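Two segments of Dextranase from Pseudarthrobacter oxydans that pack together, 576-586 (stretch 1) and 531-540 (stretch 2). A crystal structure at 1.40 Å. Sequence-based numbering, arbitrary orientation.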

ATOM      1  N   GLY A 576     -31.476  -5.440  -9.892  1.00 16.92           N
ATOM      2  CA  GLY A 576     -32.754  -4.763  -9.741  1.00 18.07           C
ATOM      3  C   GLY A 576     -33.472  -5.112  -8.451  1.00 15.39           C
ATOM      4  O   GLY A 576     -34.142  -4.258  -7.865  1.00 17.10           O
ATOM      5  N   GLU A 577     -33.322  -6.351  -7.977  1.00 17.16           N
ATOM      6  CA  GLU A 577     -33.971  -6.748  -6.730  1.00 17.47           C
ATOM      7  C   GLU A 577     -33.450  -5.966  -5.534  1.00 19.74           C
ATOM      8  O   GLU A 577     -34.095  -5.958  -4.481  1.00 20.99           O
ATOM      9  CB  GLU A 577     -33.835  -8.256  -6.491  1.00 20.08           C
ATOM     10  CG  GLU A 577     -32.450  -8.727  -6.061  1.00 20.45           C
ATOM     11  CD  GLU A 577     -32.413 -10.211  -5.734  1.00 25.22           C
ATOM     12  OE1 GLU A 577     -33.459 -10.884  -5.876  1.00 29.18           O
ATOM     13  OE2 GLU A 577     -31.343 -10.720  -5.341  1.00 23.18           O
ATOM     14  N   ASN A 578     -32.304  -5.301  -5.667  1.00 17.51           N
ATOM     15  CA  ASN A 578     -31.708  -4.545  -4.576  1.00 17.57           C
ATOM     16  C   ASN A 578     -31.960  -3.050  -4.686  1.00 15.58           C
ATOM     17  O   ASN A 578     -31.327  -2.274  -3.960  1.00 14.87           O
ATOM     18  CB  ASN A 578     -30.208  -4.838  -4.499  1.00 15.44           C
ATOM     19  CG  ASN A 578     -29.922  -6.297  -4.256  1.00 17.22           C
ATOM     20  OD1 ASN A 578     -30.664  -6.969  -3.533  1.00 17.47           O
ATOM     21  ND2 ASN A 578     -28.860  -6.811  -4.862  1.00 15.92           N
ATOM     22  N   TRP A 579     -32.887  -2.635  -5.557  1.00 14.14           N
ATOM     23  CA  TRP A 579     -33.170  -1.218  -5.771  1.00 15.48           C
ATOM     24  C   TRP A 579     -33.351  -0.459  -4.464  1.00 15.83           C
ATOM     25  O   TRP A 579     -32.789   0.624  -4.279  1.00 14.89           O
ATOM     26  CB  TRP A 579     -34.417  -1.068  -6.646  1.00 16.99           C
ATOM     27  CG  TRP A 579     -34.807   0.357  -6.892  1.00 17.24           C
ATOM     28  CD1 TRP A 579     -35.823   1.050  -6.293  1.00 18.73           C
ATOM     29  CD2 TRP A 579     -34.187   1.269  -7.803  1.00 17.20           C
ATOM     30  NE1 TRP A 579     -35.869   2.336  -6.775  1.00 22.39           N
ATOM     31  CE2 TRP A 579     -34.878   2.494  -7.709  1.00 18.16           C
ATOM     32  CE3 TRP A 579     -33.115   1.166  -8.695  1.00 17.65           C
ATOM     33  CZ2 TRP A 579     -34.531   3.606  -8.472  1.00 21.44           C
ATOM     34  CZ3 TRP A 579     -32.772   2.266  -9.448  1.00 18.91           C
ATOM     35  CH2 TRP A 579     -33.473   3.473  -9.332  1.00 18.73           C
ATOM     36  N   ASN A 580     -34.129  -1.014  -3.534  1.00 16.32           N
ATOM     37  CA  ASN A 580     -34.397  -0.271  -2.309  1.00 15.49           C
ATOM     38  C   ASN A 580     -33.300  -0.418  -1.262  1.00 15.91           C
ATOM     39  O   ASN A 580     -33.419   0.159  -0.174  1.00 14.95           O
ATOM     40  CB  ASN A 580     -35.768  -0.648  -1.750  1.00 17.43           C
ATOM     41  CG  ASN A 580     -36.886  -0.042  -2.556  1.00 22.24           C
ATOM     42  OD1 ASN A 580     -36.820   1.129  -2.932  1.00 22.45           O
ATOM     43  ND2 ASN A 580     -37.910  -0.832  -2.845  1.00 28.56           N
ATOM     44  N   SER A 581     -32.232  -1.142  -1.578  1.00 13.37           N
ATOM     45  CA  SER A 581     -31.107  -1.335  -0.678  1.00 14.27           C
ATOM     46  C   SER A 581     -29.934  -0.416  -0.988  1.00 13.03           C
ATOM     47  O   SER A 581     -28.864  -0.587  -0.401  1.00 13.58           O
ATOM     48  CB  SER A 581     -30.651  -2.793  -0.703  1.00 14.34           C
ATOM     49  OG  SER A 581     -31.600  -3.621  -0.043  1.00 16.03           O
ATOM     50  N   TRP A 582     -30.098   0.542  -1.902  1.00 12.76           N
ATOM     51  CA  TRP A 582     -29.019   1.489  -2.163  1.00 12.51           C
ATOM     52  C   TRP A 582     -29.589   2.850  -2.521  1.00 13.32           C
ATOM     53  O   TRP A 582     -30.757   2.983  -2.893  1.00 15.06           O
ATOM     54  CB  TRP A 582     -28.040   1.010  -3.251  1.00 12.74           C
ATOM     55  CG  TRP A 582     -28.615   0.934  -4.640  1.00 12.51           C
ATOM     56  CD1 TRP A 582     -29.336  -0.094  -5.160  1.00 12.95           C
ATOM     57  CD2 TRP A 582     -28.475   1.904  -5.699  1.00 12.97           C
ATOM     58  NE1 TRP A 582     -29.675   0.172  -6.469  1.00 13.23           N
ATOM     59  CE2 TRP A 582     -29.159   1.393  -6.821  1.00 13.50           C
ATOM     60  CE3 TRP A 582     -27.846   3.151  -5.802  1.00 13.41           C
ATOM     61  CZ2 TRP A 582     -29.234   2.084  -8.029  1.00 13.64           C
ATOM     62  CZ3 TRP A 582     -27.923   3.839  -7.007  1.00 13.22           C
ATOM     63  CH2 TRP A 582     -28.613   3.302  -8.099  1.00 14.84           C
ATOM     64  N   ASN A 583     -28.730   3.859  -2.438  1.00 12.67           N
ATOM     65  CA  ASN A 583     -29.072   5.200  -2.876  1.00 12.55           C
ATOM     66  C   ASN A 583     -27.796   5.881  -3.346  1.00 14.10           C
ATOM     67  O   ASN A 583     -26.699   5.563  -2.882  1.00 13.96           O
ATOM     68  CB  ASN A 583     -29.735   6.003  -1.749  1.00 13.20           C
ATOM     69  CG  ASN A 583     -30.458   7.241  -2.255  1.00 15.36           C
ATOM     70  OD1 ASN A 583     -30.653   7.422  -3.459  1.00 15.54           O
ATOM     71  ND2 ASN A 583     -30.853   8.104  -1.333  1.00 15.89           N
ATOM     72  N   ALA A 584     -27.951   6.806  -4.289  1.00 14.24           N
ATOM     73  CA  ALA A 584     -26.877   7.696  -4.716  1.00 12.42           C
ATOM     74  C   ALA A 584     -27.469   9.093  -4.747  1.00 13.09           C
ATOM     75  O   ALA A 584     -28.455   9.325  -5.453  1.00 13.89           O
ATOM     76  CB  ALA A 584     -26.342   7.311  -6.103  1.00 13.15           C
ATOM     77  N   TRP A 585     -26.901  10.012  -3.971  1.00 12.57           N
ATOM     78  CA  TRP A 585     -27.486  11.341  -3.888  1.00 14.03           C
ATOM     79  C   TRP A 585     -26.415  12.381  -3.602  1.00 16.36           C
ATOM     80  O   TRP A 585     -25.324  12.069  -3.123  1.00 15.52           O
ATOM     81  CB  TRP A 585     -28.621  11.400  -2.852  1.00 16.66           C
ATOM     82  CG  TRP A 585     -28.174  11.503  -1.412  1.00 15.33           C
ATOM     83  CD1 TRP A 585     -28.116  12.637  -0.654  1.00 17.87           C
ATOM     84  CD2 TRP A 585     -27.746  10.431  -0.560  1.00 14.88           C
ATOM     85  NE1 TRP A 585     -27.673  12.339   0.617  1.00 18.82           N
ATOM     86  CE2 TRP A 585     -27.443  10.991   0.700  1.00 15.67           C
ATOM     87  CE3 TRP A 585     -27.590   9.056  -0.740  1.00 15.43           C
ATOM     88  CZ2 TRP A 585     -26.995  10.224   1.771  1.00 16.64           C
ATOM     89  CZ3 TRP A 585     -27.148   8.289   0.331  1.00 16.72           C
ATOM     90  CH2 TRP A 585     -26.855   8.880   1.571  1.00 16.40           C
ATOM     91  N   ARG A 586     -26.752  13.629  -3.904  1.00 17.43           N
ATOM     92  CA  ARG A 586     -25.889  14.776  -3.668  1.00 17.85           C
ATOM     93  C   ARG A 586     -26.326  15.455  -2.379  1.00 21.40           C
ATOM     94  O   ARG A 586     -27.517  15.722  -2.193  1.00 21.01           O
ATOM     95  CB  ARG A 586     -26.038  15.758  -4.828  1.00 19.81           C
ATOM     96  CG  ARG A 586     -25.027  16.876  -4.862  1.00 22.53           C
ATOM     97  CD  ARG A 586     -25.412  17.867  -5.957  1.00 27.92           C
ATOM     98  NE  ARG A 586     -24.572  19.060  -5.954  1.00 38.63           N
ATOM     99  CZ  ARG A 586     -24.357  19.825  -7.021  1.00 41.37           C
ATOM    100  NH1 ARG A 586     -24.932  19.532  -8.180  1.00 42.14           N
ATOM    101  NH2 ARG A 586     -23.578  20.895  -6.925  1.00 42.43           N
TER
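Stretch 2 531-540: EKVTIGNEIP

Stretch 2 has no regular helix or strand. It lies on stretch 1 where a 3-10 segment, 576-581, gives way to a strand, 582-585. Overall the two stretches run in roughly the same direction: Lys-532 meets Glu-577, Ile-535 meets Ser-581, and Glu-538 reaches Asn-583 and Trp-585. At the closest point the order reverses: Asn-580 lies nearest Ile-539 and Ser-581 nearest Asn-537, with CA atoms 5.2 Å and 4.5 Å apart.

The central acceptor is the carbonyl of Asn-580. Its O takes two backbone hydrogen bonds, from Glu-538 N at 2.8 Å and from Ile-539 N at 3.0 Å, so both amides are satisfied by one oxygen. Ser-581 OG lies 3.0 Å from Ile-535 O and 3.0 Å from Gly-536 O. Its single proton can serve either carbonyl, and the choice is open.

At the start of the contact, Lys-532 NZ forms a salt bridge with Glu-577 OE2 at 2.5 Å. A weak hydrogen bond from Lys-532 NZ to Glu-577 OE1 measures 2.9 Å.

Glu-538 OE2 accepts from the O of water 1 at 2.7 Å, and the same water O accepts from Asn-583 ND2 at 3.0 Å. Glu-538 OE1 is satisfied elsewhere in the structure. Asn-537 ND2 donates within its own stretch, to Ile-539 O at 2.9 Å.

Van der Waals contacts with the isoleucine side chains accompany these bonds. Ile-535 CG2 is 3.6 Å from Ser-581 CB, and Ile-539 CD1 is 3.6 Å from Asn-583 CG. A cis peptide precedes Pro-540.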

ATOM      1  N   GLU A 531     -30.670 -20.090   0.924  1.00 24.58           N
ATOM      2  CA  GLU A 531     -31.121 -18.916   1.661  1.00 22.64           C
ATOM      3  C   GLU A 531     -30.211 -17.740   1.328  1.00 21.64           C
ATOM      4  O   GLU A 531     -28.990 -17.832   1.491  1.00 23.53           O
ATOM      5  CB  GLU A 531     -31.092 -19.195   3.160  1.00 27.65           C
ATOM      6  CG  GLU A 531     -31.568 -18.022   4.007  1.00 29.32           C
ATOM      7  CD  GLU A 531     -31.425 -18.274   5.493  1.00 32.92           C
ATOM      8  OE1 GLU A 531     -31.101 -19.417   5.881  1.00 36.37           O
ATOM      9  OE2 GLU A 531     -31.637 -17.320   6.276  1.00 34.60           O
ATOM     10  N   LYS A 532     -30.808 -16.641   0.873  1.00 23.01           N
ATOM     11  CA  LYS A 532     -30.049 -15.468   0.456  1.00 21.95           C
ATOM     12  C   LYS A 532     -29.677 -14.612   1.656  1.00 21.37           C
ATOM     13  O   LYS A 532     -30.471 -14.437   2.584  1.00 21.68           O
ATOM     14  CB  LYS A 532     -30.892 -14.609  -0.490  1.00 24.29           C
ATOM     15  CG  LYS A 532     -30.798 -14.983  -1.953  1.00 30.24           C
ATOM     16  CD  LYS A 532     -31.114 -13.804  -2.851  1.00 28.02           C
ATOM     17  CE  LYS A 532     -31.783 -14.271  -4.125  1.00 34.11           C
ATOM     18  NZ  LYS A 532     -31.823 -13.201  -5.150  1.00 32.85           N
ATOM     19  N   VAL A 533     -28.463 -14.059   1.628  1.00 17.68           N
ATOM     20  CA  VAL A 533     -28.160 -12.969   2.546  1.00 17.22           C
ATOM     21  C   VAL A 533     -29.043 -11.774   2.202  1.00 18.10           C
ATOM     22  O   VAL A 533     -29.588 -11.656   1.098  1.00 17.66           O
ATOM     23  CB  VAL A 533     -26.676 -12.563   2.535  1.00 16.70           C
ATOM     24  CG1 VAL A 533     -25.795 -13.762   2.818  1.00 16.13           C
ATOM     25  CG2 VAL A 533     -26.304 -11.910   1.199  1.00 15.97           C
ATOM     26  N   THR A 534     -29.184 -10.874   3.167  1.00 16.44           N
ATOM     27  CA  THR A 534     -29.976  -9.669   2.995  1.00 17.66           C
ATOM     28  C   THR A 534     -29.063  -8.451   2.965  1.00 20.17           C
ATOM     29  O   THR A 534     -28.024  -8.410   3.634  1.00 20.75           O
ATOM     30  CB  THR A 534     -30.993  -9.522   4.128  1.00 23.57           C
ATOM     31  OG1 THR A 534     -30.301  -9.336   5.366  1.00 27.01           O
ATOM     32  CG2 THR A 534     -31.854 -10.772   4.228  1.00 22.23           C
ATOM     33  N   ILE A 535     -29.443  -7.467   2.158  1.00 16.75           N
ATOM     34  CA  ILE A 535     -28.862  -6.134   2.220  1.00 15.69           C
ATOM     35  C   ILE A 535     -29.900  -5.219   2.845  1.00 16.85           C
ATOM     36  O   ILE A 535     -31.078  -5.251   2.460  1.00 18.15           O
ATOM     37  CB  ILE A 535     -28.430  -5.626   0.836  1.00 15.88           C
ATOM     38  CG1 ILE A 535     -27.461  -6.618   0.205  1.00 19.57           C
ATOM     39  CG2 ILE A 535     -27.791  -4.253   0.965  1.00 17.14           C
ATOM     40  CD1 ILE A 535     -27.188  -6.337  -1.234  1.00 19.93           C
ATOM     41  N   GLY A 536     -29.474  -4.441   3.832  1.00 16.61           N
ATOM     42  CA  GLY A 536     -30.404  -3.598   4.553  1.00 15.38           C
ATOM     43  C   GLY A 536     -31.163  -2.655   3.640  1.00 15.68           C
ATOM     44  O   GLY A 536     -30.739  -2.334   2.525  1.00 16.37           O
ATOM     45  N   ASN A 537     -32.320  -2.214   4.126  1.00 15.02           N
ATOM     46  CA  ASN A 537     -33.123  -1.247   3.394  1.00 13.82           C
ATOM     47  C   ASN A 537     -32.477   0.130   3.484  1.00 11.97           C
ATOM     48  O   ASN A 537     -32.205   0.626   4.581  1.00 13.09           O
ATOM     49  CB  ASN A 537     -34.529  -1.186   3.990  1.00 15.00           C
ATOM     50  CG  ASN A 537     -35.366  -0.102   3.362  1.00 13.96           C
ATOM     51  OD1 ASN A 537     -35.327   1.053   3.789  1.00 14.86           O
ATOM     52  ND2 ASN A 537     -36.106  -0.455   2.314  1.00 17.88           N
ATOM     53  N   GLU A 538     -32.230   0.749   2.326  1.00 13.99           N
ATOM     54  CA  GLU A 538     -31.729   2.115   2.275  1.00 15.45           C
ATOM     55  C   GLU A 538     -32.829   3.139   2.042  1.00 13.00           C
ATOM     56  O   GLU A 538     -32.774   4.231   2.609  1.00 13.82           O
ATOM     57  CB  GLU A 538     -30.669   2.257   1.173  1.00 14.18           C
ATOM     58  CG  GLU A 538     -30.020   3.635   1.102  1.00 14.37           C
ATOM     59  CD  GLU A 538     -29.135   3.951   2.300  1.00 14.41           C
ATOM     60  OE1 GLU A 538     -28.691   2.999   2.987  1.00 13.91           O
ATOM     61  OE2 GLU A 538     -28.878   5.145   2.539  1.00 15.08           O
ATOM     62  N   ILE A 539     -33.814   2.815   1.208  1.00 14.85           N
ATOM     63  CA  ILE A 539     -34.945   3.699   0.942  1.00 17.69           C
ATOM     64  C   ILE A 539     -36.142   3.153   1.714  1.00 14.58           C
ATOM     65  O   ILE A 539     -36.751   2.168   1.264  1.00 16.38           O
ATOM     66  CB  ILE A 539     -35.262   3.766  -0.558  1.00 20.39           C
ATOM     67  CG1 ILE A 539     -33.976   3.896  -1.375  1.00 20.65           C
ATOM     68  CG2 ILE A 539     -36.246   4.899  -0.834  1.00 21.07           C
ATOM     69  CD1 ILE A 539     -33.332   5.243  -1.239  1.00 18.25           C
ATOM     70  N   PRO A 540     -36.543   3.770   2.834  1.00 16.36           N
ATOM     71  CA  PRO A 540     -36.005   5.005   3.404  1.00 14.58           C
ATOM     72  C   PRO A 540     -35.120   4.836   4.649  1.00 14.92           C
ATOM     73  O   PRO A 540     -34.755   5.847   5.237  1.00 18.98           O
ATOM     74  CB  PRO A 540     -37.279   5.723   3.842  1.00 20.98           C
ATOM     75  CG  PRO A 540     -38.133   4.591   4.346  1.00 17.11           C
ATOM     76  CD  PRO A 540     -37.814   3.390   3.483  1.00 16.11           C
TER
HETATM   77  O   HOH W   1     -30.363   7.131   1.435  1.00 18.76           O